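Local atomic coordinates of molybdopterin biosynthesis moeA protein (Pyrococcus horikoshii, PDB entry 1WU2), a protein that probably inserts molybdenum into adenylylated molybdopterin late in the biosynthesis of the molybdenum cofactor, as other MoeA proteins do. Residues Arg133-Ala136 against Pro137-Ile141; Val116-Gln119 against Glu120-Lys123. One frame throughout, in Å; residues are numbered along the deposited sequence.

Contact 1 of 2, residues Arg133-Ala136 against Pro137-Ile141; sequences RPVA and PGQNI
The carboxamide of Gln139 presents one face to Val135, whose CG1 stands over the amide carbon CD at 3.9 Å, while Ala136 N reaches OE1 from the same face and water 1 comes to the oxygen end of the amide. The hydrogen bond from Ala136 N to Gln139 OE1 is 3.2 Å long and fairly straight (161° at the hydrogen), but the donor sits well above the carbonyl plane. Water 1 donates to OE1 and also to the carbonyl oxygen of Pro134, so that OE1 receives two donors, Ala136 N and the water, and is tied to two points of the preceding chain. The amide gets there because CG lies anti to the backbone N (chi1 179°) and the chain stays extended beyond it, running back along Val135-Ala136; the Val135 side chain crosses it at about a right angle. Closer to the backbone, Gln139 N donates to Ala136 O at 3.2 Å, and Gln139 CB rests 3.2 Å from the same oxygen. The Pro137 side chain touches Ala65 and Glu66. Thr68 OG1 accepts a hydrogen bond from Val135 N, and the Val135 side chain leans on Ala115 and Ile117 of strand 115-118. The loop between strands 128-131 and 141-142 thus bends at Ala136-Gln139 in a type II beta turn with the classic Pro-Gly corner, Gly138 taking a positive phi (90°), and a second type II turn, Gly138-Ile141, overlaps it and is closed by a weak Ile141 N to Gly138 O bond.

Contact 2 of 2, residues Val116-Gln119 against Glu120-Lys123; sequences VIMQ and EMVK
Ile117 and Val122 form the apolar centre, with CG1 of Ile117 against CG1 of Val122 at 3.7 Å and the two side chains meeting at a slant. Val122 CG1 points this way because it lies anti to its carbonyl carbon (chi1 -63°), which places the other branch, CG2, 3.3 Å from Gln119 O. Tyr61 of the neighbouring strand 60-63 touches both aliphatic side chains. Beside this pair the selenomethionine Met118 meets the selenomethionine Met121, CB to CG at 3.8 Å. The chain turns tightly here as it leaves strand 115-118: Met121 N donates to Met118 O at 3.2 Å, and a weak bond from Val122 N to Gln119 O follows. This turn joins the two outermost strands of the six-stranded mixed sheet, 115-118 and 123-125, in the N-terminal region of MoeA. Toward solvent, the Met118 methyl CE lies 3.5 Å from Glu120 OE2, the glutamate chain being bent at chi2 (-93°). Its other oxygen, Glu120 OE1, accepts a 2.8 Å hydrogen bond from water 2, which also takes a weak hydrogen bond from Gln119 NE2; the opposite end of that amide, OE1, is hydrogen-bonded to Lys102 NZ.

Contact 1 is a surface arrangement and contact 2 is partly buried, yet both involve strand 115-118: contact 2 turns the chain at its end, whereas the 133-141 loop runs beside it. Gln139 O probably accepts a hydrogen bond from Val116 N at 3.0 Å, and Asn140 ND2 probably donates one to Val116 O. Apolar packing also joins the two contacts, through Val135 CG2 and Ile117 CD1 at 3.7 Å. Their chemistry differs: in contact 1 a side-chain amide and a water tie the loop back onto itself over a Pro-Gly turn, while in contact 2 aliphatic and selenomethionine side chains pack around backbone turn bonds, with polar groups on the outer side.

Contact 1 of 2, residues Arg133-Ala136 against Pro137-Ile141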
loop_
_atom_site.group_PDB
_atom_site.type_symbol
_atom_site.label_atom_id
_atom_site.label_comp_id
_atom_site.label_asym_id
_atom_site.label_seq_id
_atom_site.Cartn_x
_atom_site.Cartn_y
_atom_site.Cartn_z
ATOM N N ARG A 133 -36.716 -32.581 -13.687
ATOM C CA ARG A 133 -36.701 -31.164 -14.052
ATOM C C ARG A 133 -35.757 -30.878 -15.223
ATOM O O ARG A 133 -34.768 -31.587 -15.409
ATOM C CB ARG A 133 -36.286 -30.321 -12.843
ATOM C CG ARG A 133 -37.444 -29.650 -12.123
ATOM C CD ARG A 133 -38.018 -30.467 -10.980
ATOM N NE ARG A 133 -39.383 -30.068 -10.630
ATOM C CZ ARG A 133 -40.013 -30.430 -9.511
ATOM N NH1 ARG A 133 -39.417 -31.209 -8.610
ATOM N NH2 ARG A 133 -41.254 -30.012 -9.287
ATOM N N PRO A 134 -36.049 -29.838 -16.007
ATOM C CA PRO A 134 -35.202 -29.491 -17.154
ATOM C C PRO A 134 -33.784 -29.065 -16.773
ATOM O O PRO A 134 -33.592 -28.253 -15.866
ATOM C CB PRO A 134 -35.953 -28.330 -17.820
ATOM C CG PRO A 134 -37.335 -28.404 -17.285
ATOM C CD PRO A 134 -37.200 -28.925 -15.893
ATOM N N VAL A 135 -32.810 -29.624 -17.486
ATOM C CA VAL A 135 -31.399 -29.341 -17.281
ATOM C C VAL A 135 -30.941 -28.353 -18.350
ATOM O O VAL A 135 -31.207 -28.546 -19.536
ATOM C CB VAL A 135 -30.564 -30.641 -17.371
ATOM C CG1 VAL A 135 -29.068 -30.349 -17.273
ATOM C CG2 VAL A 135 -30.992 -31.617 -16.284
ATOM N N ALA A 136 -30.257 -27.296 -17.925
ATOM C CA ALA A 136 -29.749 -26.278 -18.841
ATOM C C ALA A 136 -28.508 -26.782 -19.578
ATOM O O ALA A 136 -27.736 -27.559 -19.017
ATOM C CB ALA A 136 -29.415 -25.009 -18.078
ATOM N N PRO A 137 -28.322 -26.362 -20.832
ATOM C CA PRO A 137 -27.052 -26.591 -21.530
ATOM C C PRO A 137 -25.893 -25.910 -20.802
ATOM O O PRO A 137 -25.957 -24.715 -20.521
ATOM C CB PRO A 137 -27.281 -25.953 -22.908
ATOM C CG PRO A 137 -28.757 -25.891 -23.064
ATOM C CD PRO A 137 -29.301 -25.675 -21.694
ATOM N N GLY A 138 -24.860 -26.682 -20.486
ATOM C CA GLY A 138 -23.690 -26.176 -19.789
ATOM C C GLY A 138 -23.816 -26.262 -18.279
ATOM O O GLY A 138 -22.989 -25.705 -17.560
ATOM N N GLN A 139 -24.839 -26.966 -17.797
ATOM C CA GLN A 139 -25.075 -27.106 -16.364
ATOM C C GLN A 139 -23.989 -27.978 -15.744
ATOM O O GLN A 139 -23.697 -29.061 -16.245
ATOM C CB GLN A 139 -26.454 -27.716 -16.098
ATOM C CG GLN A 139 -26.780 -27.911 -14.614
ATOM C CD GLN A 139 -28.274 -27.982 -14.327
ATOM O OE1 GLN A 139 -29.067 -27.302 -14.970
ATOM N NE2 GLN A 139 -28.656 -28.807 -13.358
ATOM N N ASN A 140 -23.392 -27.492 -14.660
ATOM C CA ASN A 140 -22.323 -28.196 -13.957
ATOM C C ASN A 140 -21.147 -28.564 -14.858
ATOM O O ASN A 140 -20.577 -29.649 -14.736
ATOM C CB ASN A 140 -22.870 -29.444 -13.249
ATOM C CG ASN A 140 -23.859 -29.104 -12.152
ATOM O OD1 ASN A 140 -23.714 -28.093 -11.467
ATOM N ND2 ASN A 140 -24.867 -29.953 -11.976
ATOM N N ILE A 141 -20.798 -27.661 -15.772
ATOM C CA ILE A 141 -19.596 -27.812 -16.580
ATOM C C ILE A 141 -18.678 -26.612 -16.375
ATOM O O ILE A 141 -19.053 -25.475 -16.668
ATOM C CB ILE A 141 -19.936 -27.977 -18.076
ATOM C CG1 ILE A 141 -20.618 -29.325 -18.312
ATOM C CG2 ILE A 141 -18.663 -27.882 -18.925
ATOM C CD1 ILE A 141 -21.155 -29.521 -19.713
HETATM O O HOH W 1 -31.639 -26.577 -15.082
#

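Contact 2 of 2, residues Val116-Gln119 against Glu120-Lys123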
loop_
_atom_site.group_PDB
_atom_site.type_symbol
_atom_site.label_atom_id
_atom_site.label_comp_id
_atom_site.label_asym_id
_atom_site.label_seq_id
_atom_site.Cartn_x
_atom_site.Cartn_y
_atom_site.Cartn_z
ATOM N N VAL A 116 -24.251 -31.877 -17.141
ATOM C CA VAL A 116 -24.108 -32.885 -16.093
ATOM C C VAL A 116 -25.135 -32.636 -14.983
ATOM O O VAL A 116 -25.291 -31.512 -14.508
ATOM C CB VAL A 116 -22.681 -32.902 -15.493
ATOM C CG1 VAL A 116 -22.553 -33.996 -14.434
ATOM C CG2 VAL A 116 -21.632 -33.104 -16.586
ATOM N N ILE A 117 -25.831 -33.700 -14.588
ATOM C CA ILE A 117 -26.831 -33.644 -13.523
ATOM C C ILE A 117 -26.264 -34.297 -12.268
ATOM O O ILE A 117 -25.671 -35.367 -12.335
ATOM C CB ILE A 117 -28.163 -34.337 -13.958
ATOM C CG1 ILE A 117 -29.221 -34.249 -12.847
ATOM C CG2 ILE A 117 -27.945 -35.815 -14.342
ATOM C CD1 ILE A 117 -30.166 -33.086 -12.983
HETATM N N MSE A 118 -26.455 -33.642 -11.126
HETATM C CA MSE A 118 -25.987 -34.162 -9.844
HETATM C C MSE A 118 -26.571 -35.545 -9.570
HETATM O O MSE A 118 -27.731 -35.813 -9.886
HETATM C CB MSE A 118 -26.385 -33.218 -8.714
HETATM C CG MSE A 118 -25.757 -31.846 -8.803
HETATM SE SE MSE A 118 -26.154 -30.804 -7.227
HETATM C CE MSE A 118 -24.888 -31.623 -6.008
ATOM N N GLN A 119 -25.746 -36.413 -8.989
ATOM C CA GLN A 119 -26.130 -37.789 -8.656
ATOM C C GLN A 119 -27.429 -37.855 -7.862
ATOM O O GLN A 119 -28.328 -38.637 -8.168
ATOM C CB GLN A 119 -25.030 -38.438 -7.807
ATOM C CG GLN A 119 -24.271 -39.552 -8.490
ATOM C CD GLN A 119 -22.952 -39.856 -7.801
ATOM O OE1 GLN A 119 -21.993 -40.264 -8.448
ATOM N NE2 GLN A 119 -22.903 -39.653 -6.488
ATOM N N GLU A 120 -27.493 -37.026 -6.827
ATOM C CA GLU A 120 -28.588 -37.048 -5.855
ATOM C C GLU A 120 -29.915 -36.515 -6.408
ATOM O O GLU A 120 -30.975 -36.801 -5.852
ATOM C CB GLU A 120 -28.207 -36.276 -4.575
ATOM C CG GLU A 120 -27.155 -35.175 -4.746
ATOM C CD GLU A 120 -25.730 -35.643 -4.477
ATOM O OE1 GLU A 120 -25.536 -36.800 -4.050
ATOM O OE2 GLU A 120 -24.795 -34.844 -4.693
HETATM N N MSE A 121 -29.854 -35.745 -7.492
HETATM C CA MSE A 121 -31.052 -35.159 -8.099
HETATM C C MSE A 121 -31.786 -36.100 -9.061
HETATM O O MSE A 121 -32.799 -35.714 -9.650
HETATM C CB MSE A 121 -30.688 -33.858 -8.822
HETATM C CG MSE A 121 -30.064 -32.808 -7.912
HETATM SE SE MSE A 121 -31.210 -32.328 -6.417
HETATM C CE MSE A 121 -30.232 -33.168 -4.991
ATOM N N VAL A 122 -31.279 -37.324 -9.219
ATOM C CA VAL A 122 -31.946 -38.351 -10.022
ATOM C C VAL A 122 -32.089 -39.664 -9.252
ATOM O O VAL A 122 -31.298 -39.962 -8.355
ATOM C CB VAL A 122 -31.204 -38.612 -11.359
ATOM C CG1 VAL A 122 -31.207 -37.363 -12.219
ATOM C CG2 VAL A 122 -29.775 -39.096 -11.120
ATOM N N LYS A 123 -33.105 -40.443 -9.615
ATOM C CA LYS A 123 -33.359 -41.742 -9.000
ATOM C C LYS A 123 -32.641 -42.832 -9.791
ATOM O O LYS A 123 -32.862 -42.974 -10.993
ATOM C CB LYS A 123 -34.865 -42.025 -8.952
ATOM C CG LYS A 123 -35.269 -43.057 -7.910
ATOM C CD LYS A 123 -35.342 -42.449 -6.510
ATOM C CE LYS A 123 -34.976 -43.466 -5.437
ATOM N NZ LYS A 123 -33.512 -43.746 -5.401
HETATM O O HOH W 2 -25.286 -39.567 -4.057
#